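PDB 3N6Z: putative immunoglobulin A1 protease from Bacteroides ovatus, which may act as an immunoglobulin A1 protease, and folds largely as a parallel beta-helix. Local coordinates for residues V250-Q256 against V283-V289; G217-G222 against V243-G249; N273-A279 against S304-N310. All coordinates share one frame; numbering follows the deposited sequence. Where two conformers were deposited one is given.

Interaction 1: V250-Q256 against V283-V289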
loop_
_atom_site.group_PDB
_atom_site.type_symbol
_atom_site.label_atom_id
_atom_site.label_comp_id
_atom_site.label_asym_id
_atom_site.label_seq_id
_atom_site.Cartn_x
_atom_site.Cartn_y
_atom_site.Cartn_z
ATOM N N VAL A 250 15.528 -3.936 -1.812
ATOM C CA VAL A 250 14.737 -2.963 -2.526
ATOM C C VAL A 250 14.121 -3.644 -3.724
ATOM O O VAL A 250 14.828 -4.243 -4.524
ATOM C CB VAL A 250 15.595 -1.771 -2.984
ATOM C CG1 VAL A 250 14.753 -0.695 -3.708
ATOM C CG2 VAL A 250 16.370 -1.178 -1.831
ATOM N N GLY A 251 12.813 -3.496 -3.880
ATOM C CA GLY A 251 12.102 -3.991 -5.045
ATOM C C GLY A 251 11.177 -2.945 -5.632
ATOM O O GLY A 251 10.540 -2.175 -4.899
ATOM N N GLY A 252 11.008 -2.967 -6.953
ATOM C CA GLY A 252 10.067 -2.053 -7.593
ATOM C C GLY A 252 8.631 -2.303 -7.168
ATOM O O GLY A 252 7.833 -1.360 -7.127
ATOM N N ILE A 253 8.307 -3.550 -6.853
ATOM C CA ILE A 253 7.000 -3.922 -6.342
ATOM C C ILE A 253 7.066 -4.282 -4.847
ATOM O O ILE A 253 6.323 -3.707 -4.030
ATOM C CB ILE A 253 6.328 -5.047 -7.159
ATOM C CG1 ILE A 253 6.084 -4.591 -8.603
ATOM C CG2 ILE A 253 5.007 -5.484 -6.521
ATOM C CD1 ILE A 253 5.059 -3.470 -8.790
ATOM N N LEU A 254 7.939 -5.233 -4.511
ATOM C CA LEU A 254 7.995 -5.830 -3.176
ATOM C C LEU A 254 9.439 -5.851 -2.694
ATOM O O LEU A 254 10.317 -6.340 -3.409
ATOM C CB LEU A 254 7.413 -7.256 -3.186
ATOM C CG LEU A 254 7.515 -8.065 -1.876
ATOM C CD1 LEU A 254 6.628 -7.447 -0.763
ATOM C CD2 LEU A 254 7.214 -9.542 -2.106
ATOM N N GLY A 255 9.695 -5.407 -1.459
ATOM C CA GLY A 255 11.045 -5.515 -0.888
ATOM C C GLY A 255 11.490 -6.945 -0.611
ATOM O O GLY A 255 12.484 -7.409 -1.183
ATOM N N GLN A 256 10.745 -7.637 0.238
ATOM C CA GLN A 256 11.134 -8.936 0.765
ATOM C C GLN A 256 9.991 -9.909 0.904
ATOM O O GLN A 256 8.927 -9.552 1.409
ATOM C CB GLN A 256 11.785 -8.778 2.149
ATOM C CG GLN A 256 11.963 -10.080 2.933
ATOM C CD GLN A 256 12.838 -9.951 4.154
ATOM O OE1 GLN A 256 13.916 -9.348 4.101
ATOM N NE2 GLN A 256 12.365 -10.519 5.275
ATOM N N VAL A 283 18.982 -5.307 -4.863
ATOM C CA VAL A 283 18.014 -4.549 -5.632
ATOM C C VAL A 283 17.458 -5.397 -6.751
ATOM O O VAL A 283 18.213 -5.887 -7.601
ATOM C CB VAL A 283 18.630 -3.251 -6.154
ATOM C CG1 VAL A 283 17.627 -2.502 -7.037
ATOM C CG2 VAL A 283 19.133 -2.376 -5.003
ATOM N N GLY A 284 16.143 -5.573 -6.744
ATOM C CA GLY A 284 15.438 -6.332 -7.798
ATOM C C GLY A 284 14.428 -5.416 -8.459
ATOM O O GLY A 284 13.694 -4.677 -7.771
ATOM N N ARG A 285 14.324 -5.449 -9.780
ATOM C CA ARG A 285 13.346 -4.554 -10.421
ATOM C C ARG A 285 11.961 -4.840 -9.862
ATOM O O ARG A 285 11.167 -3.913 -9.717
ATOM C CB ARG A 285 13.374 -4.613 -11.938
ATOM C CG ARG A 285 14.713 -4.271 -12.544
ATOM C CD ARG A 285 14.647 -4.029 -14.055
ATOM N NE ARG A 285 14.308 -5.252 -14.777
ATOM C CZ ARG A 285 14.698 -5.550 -16.013
ATOM N NH1 ARG A 285 15.383 -4.667 -16.733
ATOM N NH2 ARG A 285 14.391 -6.737 -16.519
ATOM N N ILE A 286 11.634 -6.117 -9.606
ATOM C CA ILE A 286 10.317 -6.475 -9.040
ATOM C C ILE A 286 10.403 -6.768 -7.534
ATOM O O ILE A 286 9.641 -6.194 -6.728
ATOM C CB ILE A 286 9.658 -7.669 -9.795
ATOM C CG1 ILE A 286 9.721 -7.490 -11.333
ATOM C CG2 ILE A 286 8.182 -7.867 -9.364
ATOM C CD1 ILE A 286 8.990 -6.237 -11.826
ATOM N N VAL A 287 11.256 -7.720 -7.158
ATOM C CA VAL A 287 11.380 -8.203 -5.769
ATOM C C VAL A 287 12.844 -8.166 -5.350
ATOM O O VAL A 287 13.724 -8.647 -6.086
ATOM C CB VAL A 287 10.847 -9.642 -5.597
ATOM C CG1 VAL A 287 10.973 -10.075 -4.155
ATOM C CG2 VAL A 287 9.410 -9.785 -6.123
ATOM N N GLY A 288 13.101 -7.666 -4.136
ATOM C CA GLY A 288 14.476 -7.504 -3.628
ATOM C C GLY A 288 15.132 -8.615 -2.830
ATOM O O GLY A 288 16.371 -8.712 -2.864
ATOM N N VAL A 289 14.349 -9.445 -2.128
ATOM C CA VAL A 289 14.889 -10.462 -1.221
ATOM C C VAL A 289 14.049 -11.720 -1.238
ATOM O O VAL A 289 12.810 -11.653 -1.145
ATOM C CB VAL A 289 14.918 -9.986 0.271
ATOM C CG1 VAL A 289 15.685 -11.011 1.166
ATOM C CG2 VAL A 289 15.486 -8.584 0.406
#
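The carboxamide of Gln-256 has a neighbour on each face. Val-289 CG1 approaches one face obliquely, 3.8 Å from OE1. Lys-219 CE lies over the other face, near NE2. At its amide end, NE2 is hydrogen-bonded to Asp-258. Gln-256 CG is anti to the backbone N (chi1 167°), and the extended chain carries the carboxamide past Val-289.

The two segments are equivalent corners of successive coils in a parallel beta-helix, and this corner is largely buried. The chain turns between strand 248-251 and strand 254-257. The next coil repeats the turn between 282-284 and 287-289. Backbone bonds tie the corners together. Gly-284 N donates to Val-250 O, and Gly-252 N donates to Gly-284 O at 3.3 Å, in the carbonyl plane. Ile-286 O is gripped twice. Leu-254 N comes almost straight on to Ile-286 O at 3.0 Å; Ile-253 N, the second donor, is tilted 21° from that carbonyl plane.

The isoleucines run alongside each other, with CG1 of Ile-253 4.0 Å from CG2 of Ile-286. Val-250 CB packs on Val-283 CG2, and Leu-254 CD2 on Val-287 CG1. A classic beta bulge places Ile-286 and Val-287 together opposite Phe-327. Arg-285 leads its guanidinium off the contact to Asp-318, in a salt bridge, and to His-328 O. Glycine suits Gly-252 and Gly-288, since a beta carbon on either would run into the opposite backbone. Val-289 CG2 rests 3.6 Å from Gly-255 O.

Interaction 2: G217-G222 against V243-G249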
loop_
_atom_site.group_PDB
_atom_site.type_symbol
_atom_site.label_atom_id
_atom_site.label_comp_id
_atom_site.label_asym_id
_atom_site.label_seq_id
_atom_site.Cartn_x
_atom_site.Cartn_y
_atom_site.Cartn_z
ATOM N N GLY A 217 18.604 -4.886 7.520
ATOM C CA GLY A 217 17.379 -5.614 7.267
ATOM C C GLY A 217 16.244 -4.784 6.650
ATOM O O GLY A 217 15.067 -5.098 6.846
ATOM N N GLY A 218 16.580 -3.739 5.908
ATOM C CA GLY A 218 15.575 -2.955 5.202
ATOM C C GLY A 218 14.778 -3.795 4.222
ATOM O O GLY A 218 15.288 -4.763 3.652
ATOM N N LYS A 219 13.537 -3.386 3.992
ATOM C CA LYS A 219 12.596 -4.072 3.096
ATOM C C LYS A 219 11.721 -3.003 2.444
ATOM O O LYS A 219 10.683 -2.634 2.981
ATOM C CB LYS A 219 11.746 -5.090 3.864
ATOM C CG LYS A 219 12.517 -6.084 4.740
ATOM C CD LYS A 219 11.587 -6.882 5.667
ATOM C CE LYS A 219 12.330 -7.443 6.871
ATOM N NZ LYS A 219 12.806 -6.355 7.780
ATOM N N ALA A 220 12.181 -2.477 1.311
ATOM C CA ALA A 220 11.529 -1.341 0.646
ATOM C C ALA A 220 10.948 -1.768 -0.697
ATOM O O ALA A 220 11.647 -2.357 -1.522
ATOM C CB ALA A 220 12.501 -0.184 0.452
ATOM N N GLY A 221 9.657 -1.495 -0.905
ATOM C CA GLY A 221 8.986 -1.808 -2.169
ATOM C C GLY A 221 8.142 -0.657 -2.663
ATOM O O GLY A 221 7.512 0.052 -1.877
ATOM N N GLY A 222 7.983 -0.563 -3.980
ATOM C CA GLY A 222 7.122 0.462 -4.560
ATOM C C GLY A 222 5.691 0.327 -4.088
ATOM O O GLY A 222 5.002 1.326 -3.885
ATOM N N VAL A 243 12.366 4.340 -4.814
ATOM C CA VAL A 243 12.351 3.367 -3.711
ATOM C C VAL A 243 13.793 3.160 -3.256
ATOM O O VAL A 243 14.678 2.936 -4.095
ATOM C CB VAL A 243 11.727 2.000 -4.093
ATOM C CG1 VAL A 243 11.560 1.101 -2.882
ATOM C CG2 VAL A 243 10.428 2.186 -4.832
ATOM N N SER A 244 14.038 3.221 -1.951
ATOM C CA SER A 244 15.383 3.045 -1.424
ATOM C C SER A 244 15.405 2.404 -0.042
ATOM O O SER A 244 14.409 2.421 0.674
ATOM C CB SER A 244 16.098 4.392 -1.419
ATOM O OG SER A 244 15.477 5.244 -0.493
ATOM N N ALA A 245 16.545 1.787 0.279
ATOM C CA ALA A 245 16.819 1.300 1.626
ATOM C C ALA A 245 18.248 1.675 1.990
ATOM O O ALA A 245 19.160 1.573 1.152
ATOM C CB ALA A 245 16.615 -0.248 1.731
ATOM N N THR A 246 18.450 2.060 3.247
ATOM C CA THR A 246 19.795 2.301 3.782
ATOM C C THR A 246 20.658 1.047 3.712
ATOM O O THR A 246 21.810 1.113 3.275
ATOM C CB THR A 246 19.665 2.771 5.234
ATOM O OG1 THR A 246 18.953 4.002 5.239
ATOM C CG2 THR A 246 21.001 2.910 5.926
ATOM N N LYS A 247 20.095 -0.110 4.084
ATOM C CA LYS A 247 20.837 -1.372 4.109
ATOM C C LYS A 247 19.811 -2.490 4.148
ATOM O O LYS A 247 19.246 -2.797 5.181
ATOM C CB LYS A 247 21.772 -1.436 5.339
ATOM C CG LYS A 247 22.603 -2.723 5.386
ATOM C CD LYS A 247 23.695 -2.676 6.456
ATOM C CE LYS A 247 24.415 -4.003 6.624
ATOM N NZ LYS A 247 25.519 -3.877 7.604
ATOM N N GLY A 248 19.548 -3.061 2.976
ATOM C CA GLY A 248 18.603 -4.160 2.870
ATOM C C GLY A 248 18.176 -4.383 1.440
ATOM O O GLY A 248 18.952 -4.175 0.508
ATOM N N GLY A 249 16.951 -4.872 1.305
ATOM C CA GLY A 249 16.375 -5.228 0.024
ATOM C C GLY A 249 15.466 -4.135 -0.503
ATOM O O GLY A 249 14.694 -3.532 0.251
#
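Gly-218 and Lys-219 pair in parallel with Gly-248 and Gly-249, whereas strand 243-245 passes the same strand in the antiparallel sense, its axis 6.2 Å away and the directions 178° apart. Three backbone hydrogen bonds make the parallel ladder. Gly-218 N donates to Lys-247 O, Gly-249 N to Gly-218 O, and Ala-220 N to Gly-249 O. In the middle bond Gly-249 N stands above the carbonyl plane of Gly-218, 49° out of it. The Gly-218 and Gly-248 CA atoms are only 4.0 Å apart, and a beta carbon on Gly-248 would strike Gly-218 O.

Ala-220 points its methyl at the 243-245 strand. Its CB sits 3.2 Å from Ser-244 O and 3.7 Å from Val-243 CG1. This is the inside of a parallel beta-helix, where strand 218-221 of one coil meets two strands of the next, 243-245 from one sheet and 248-249 from another. Val-243 uses both its methyls. With CG1 anti to the backbone N (chi1 -172°), that methyl lies against Ala-220, and CG2 reaches Gly-222 CA at 3.7 Å. Cutting Val-243 back to an alanine is likely to strip Gly-222 CA and one side of Ala-220 of methyl contact and open a gap between the two strands.

The lysines lie apart from this interior. Lys-219 curls back so that NZ donates to Gly-217 O at 2.8 Å, with Gly-181 O as a second acceptor. Lys-247 runs fully extended, and its end leads away from strand 218-221.

Interaction 3: N273-A279 against S304-N310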
loop_
_atom_site.group_PDB
_atom_site.type_symbol
_atom_site.label_atom_id
_atom_site.label_comp_id
_atom_site.label_asym_id
_atom_site.label_seq_id
_atom_site.Cartn_x
_atom_site.Cartn_y
_atom_site.Cartn_z
ATOM N N ASN A 273 12.957 4.332 -9.919
ATOM C CA ASN A 273 14.385 4.217 -9.655
ATOM C C ASN A 273 14.600 3.593 -8.269
ATOM O O ASN A 273 13.875 3.930 -7.319
ATOM C CB ASN A 273 15.043 5.592 -9.716
ATOM C CG ASN A 273 14.957 6.218 -11.096
ATOM O OD1 ASN A 273 15.059 5.515 -12.104
ATOM N ND2 ASN A 273 14.794 7.543 -11.152
ATOM N N LEU A 274 15.559 2.665 -8.180
ATOM C CA LEU A 274 15.738 1.802 -7.017
ATOM C C LEU A 274 17.169 1.925 -6.527
ATOM O O LEU A 274 18.117 1.741 -7.318
ATOM C CB LEU A 274 15.447 0.347 -7.382
ATOM C CG LEU A 274 14.147 0.038 -8.111
ATOM C CD1 LEU A 274 14.050 -1.467 -8.393
ATOM C CD2 LEU A 274 12.940 0.463 -7.258
ATOM N N THR A 275 17.317 2.223 -5.232
ATOM C CA THR A 275 18.615 2.495 -4.626
ATOM C C THR A 275 18.820 1.760 -3.310
ATOM O O THR A 275 18.067 1.949 -2.365
ATOM C CB THR A 275 18.802 3.998 -4.406
ATOM O OG1 THR A 275 18.579 4.685 -5.636
ATOM C CG2 THR A 275 20.193 4.311 -3.823
ATOM N N GLY A 276 19.839 0.903 -3.252
ATOM C CA GLY A 276 20.327 0.325 -1.992
ATOM C C GLY A 276 21.583 1.082 -1.635
ATOM O O GLY A 276 22.534 1.077 -2.406
ATOM N N VAL A 277 21.603 1.738 -0.473
ATOM C CA VAL A 277 22.744 2.584 -0.115
ATOM C C VAL A 277 23.976 1.751 0.257
ATOM O O VAL A 277 25.030 1.903 -0.359
ATOM C CB VAL A 277 22.375 3.593 0.975
ATOM C CG1 VAL A 277 23.607 4.441 1.327
ATOM C CG2 VAL A 277 21.222 4.484 0.492
ATOM N N ASP A 278 23.841 0.869 1.232
ATOM C CA ASP A 278 24.944 0.002 1.633
ATOM C C ASP A 278 25.275 -1.010 0.545
ATOM O O ASP A 278 24.381 -1.525 -0.122
ATOM C CB ASP A 278 24.585 -0.733 2.910
ATOM C CG ASP A 278 25.767 -1.331 3.598
ATOM O OD1 ASP A 278 26.123 -2.497 3.310
ATOM O OD2 ASP A 278 26.313 -0.658 4.490
ATOM N N ALA A 279 26.562 -1.339 0.416
ATOM C CA ALA A 279 27.030 -2.341 -0.552
ATOM C C ALA A 279 26.417 -3.736 -0.371
ATOM O O ALA A 279 26.380 -4.509 -1.323
ATOM C CB ALA A 279 28.542 -2.456 -0.468
ATOM N N SER A 304 14.103 2.245 -18.671
ATOM C CA SER A 304 14.875 3.421 -18.278
ATOM C C SER A 304 15.039 3.624 -16.772
ATOM O O SER A 304 15.678 4.597 -16.379
ATOM C CB SER A 304 14.238 4.655 -18.883
ATOM O OG SER A 304 12.956 4.881 -18.334
ATOM N N ILE A 305 14.508 2.712 -15.939
ATOM C CA ILE A 305 14.724 2.886 -14.499
ATOM C C ILE A 305 16.209 2.705 -14.187
ATOM O O ILE A 305 16.932 1.958 -14.873
ATOM C CB ILE A 305 13.800 2.003 -13.611
ATOM C CG1 ILE A 305 14.129 0.513 -13.717
ATOM C CG2 ILE A 305 12.329 2.308 -13.922
ATOM C CD1 ILE A 305 13.235 -0.374 -12.801
ATOM N N VAL A 306 16.647 3.394 -13.132
ATOM C CA VAL A 306 18.053 3.348 -12.692
ATOM C C VAL A 306 18.117 2.551 -11.384
ATOM O O VAL A 306 17.399 2.858 -10.427
ATOM C CB VAL A 306 18.604 4.775 -12.506
ATOM C CG1 VAL A 306 20.033 4.753 -11.972
ATOM C CG2 VAL A 306 18.519 5.553 -13.831
ATOM N N LEU A 307 18.978 1.536 -11.376
ATOM C CA LEU A 307 19.216 0.669 -10.222
ATOM C C LEU A 307 20.640 0.961 -9.741
ATOM O O LEU A 307 21.594 0.935 -10.524
ATOM C CB LEU A 307 19.046 -0.829 -10.545
ATOM C CG LEU A 307 17.654 -1.472 -10.396
ATOM C CD1 LEU A 307 16.641 -0.827 -11.344
ATOM C CD2 LEU A 307 17.740 -3.001 -10.615
ATOM N N LYS A 308 20.768 1.205 -8.439
ATOM C CA LYS A 308 22.055 1.521 -7.808
ATOM C C LYS A 308 22.240 0.774 -6.504
ATOM O O LYS A 308 21.305 0.644 -5.708
ATOM C CB LYS A 308 22.207 3.022 -7.555
ATOM C CG LYS A 308 22.393 3.858 -8.808
ATOM C CD LYS A 308 22.645 5.303 -8.469
ATOM C CE LYS A 308 22.968 6.122 -9.708
ATOM N NZ LYS A 308 23.291 7.551 -9.342
ATOM N N VAL A 309 23.461 0.280 -6.293
ATOM C CA VAL A 309 23.892 -0.274 -5.018
ATOM C C VAL A 309 25.224 0.392 -4.700
ATOM O O VAL A 309 26.156 0.334 -5.521
ATOM C CB VAL A 309 24.027 -1.806 -5.042
ATOM C CG1 VAL A 309 24.684 -2.321 -3.715
ATOM C CG2 VAL A 309 22.664 -2.442 -5.233
ATOM N N ASN A 310 25.325 1.024 -3.536
ATOM C CA ASN A 310 26.565 1.718 -3.127
ATOM C C ASN A 310 27.060 2.693 -4.195
ATOM O O ASN A 310 28.246 2.713 -4.535
ATOM C CB ASN A 310 27.617 0.683 -2.723
ATOM C CG ASN A 310 28.850 1.308 -2.092
ATOM O OD1 ASN A 310 28.772 2.375 -1.459
ATOM N ND2 ASN A 310 29.983 0.657 -2.275
HETATM O O HOH W 1 18.773 4.524 -8.554
HETATM O O HOH W 2 26.829 3.884 -0.222
#
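Leu-274 and Leu-307 form the tight side of this contact, while Asn-273, Thr-275 and Lys-308 belong to the solvent side. The two leucines descend together into the interior. Leu-307 has two conformers, so the exact meeting of its CD1 with Leu-274 CD1 is doubtful. Both are buried, and Val-283 of strand 282-284 packs against each of them. Val-309 is on the same face. Its CG1 is 3.7 Å from Asp-278 O and equally far from Ala-279 O.

Strands 274-276 and 307-309 are successive rungs of one sheet of the parallel beta-helix, only 5° from parallel. Their ladder is regular. Leu-274 N donates to Val-306 O, Lys-308 N to Leu-274 O, Gly-276 N to Lys-308 O, and Asn-310 N to Gly-276 O. Asn-273 lengthens the ladder with its side chain. Its CG lies beside the backbone N (chi1 -64°), which turns OD1 to Val-306 N. Val-306 N reaches Asn-273 OD1 at 2.8 Å, tilted 27° from the amide's carbonyl plane. The same oxygen touches Val-306 CB at 3.6 Å.

On the open side, water does part of the bridging. One water joins Thr-275 OG1 to Val-306 O and donates to the latter at 2.9 Å, so this carbonyl serves both the ladder and the solvent. Lys-308 extends its chain away from the neighbouring strand. Near Asn-310 the strands give way to loop, and Asn-310 itself has a left-handed backbone conformation as the chain turns toward strand 312-314. A second water donates to Val-277 O and to Asn-310 OD1, the latter at 2.8 Å.

Overall arrangement
From the N terminus, 217-222 comes first. Interaction 2 closes one coil when 243-249 returns beside it. The chain runs straight on into 250-256, which opens interaction 1. Before that contact closes at 283-289, 273-279 has opened interaction 3, which closes at 304-310. Interactions 1 and 3 therefore cross, and interaction 2 precedes both. Strand 248-251 serves interactions 1 and 2, and Gly-251 probably hydrogen-bonds to Ala-220 and Gly-222. Strands 243-245 and 274-276 are neighbours in one sheet, joining interactions 2 and 3. Leu-274 CD1 packs on Gly-284 O, and Val-250 CG2 on Thr-275 O, linking 1 to 3. Together they tie consecutive coils across several sheets.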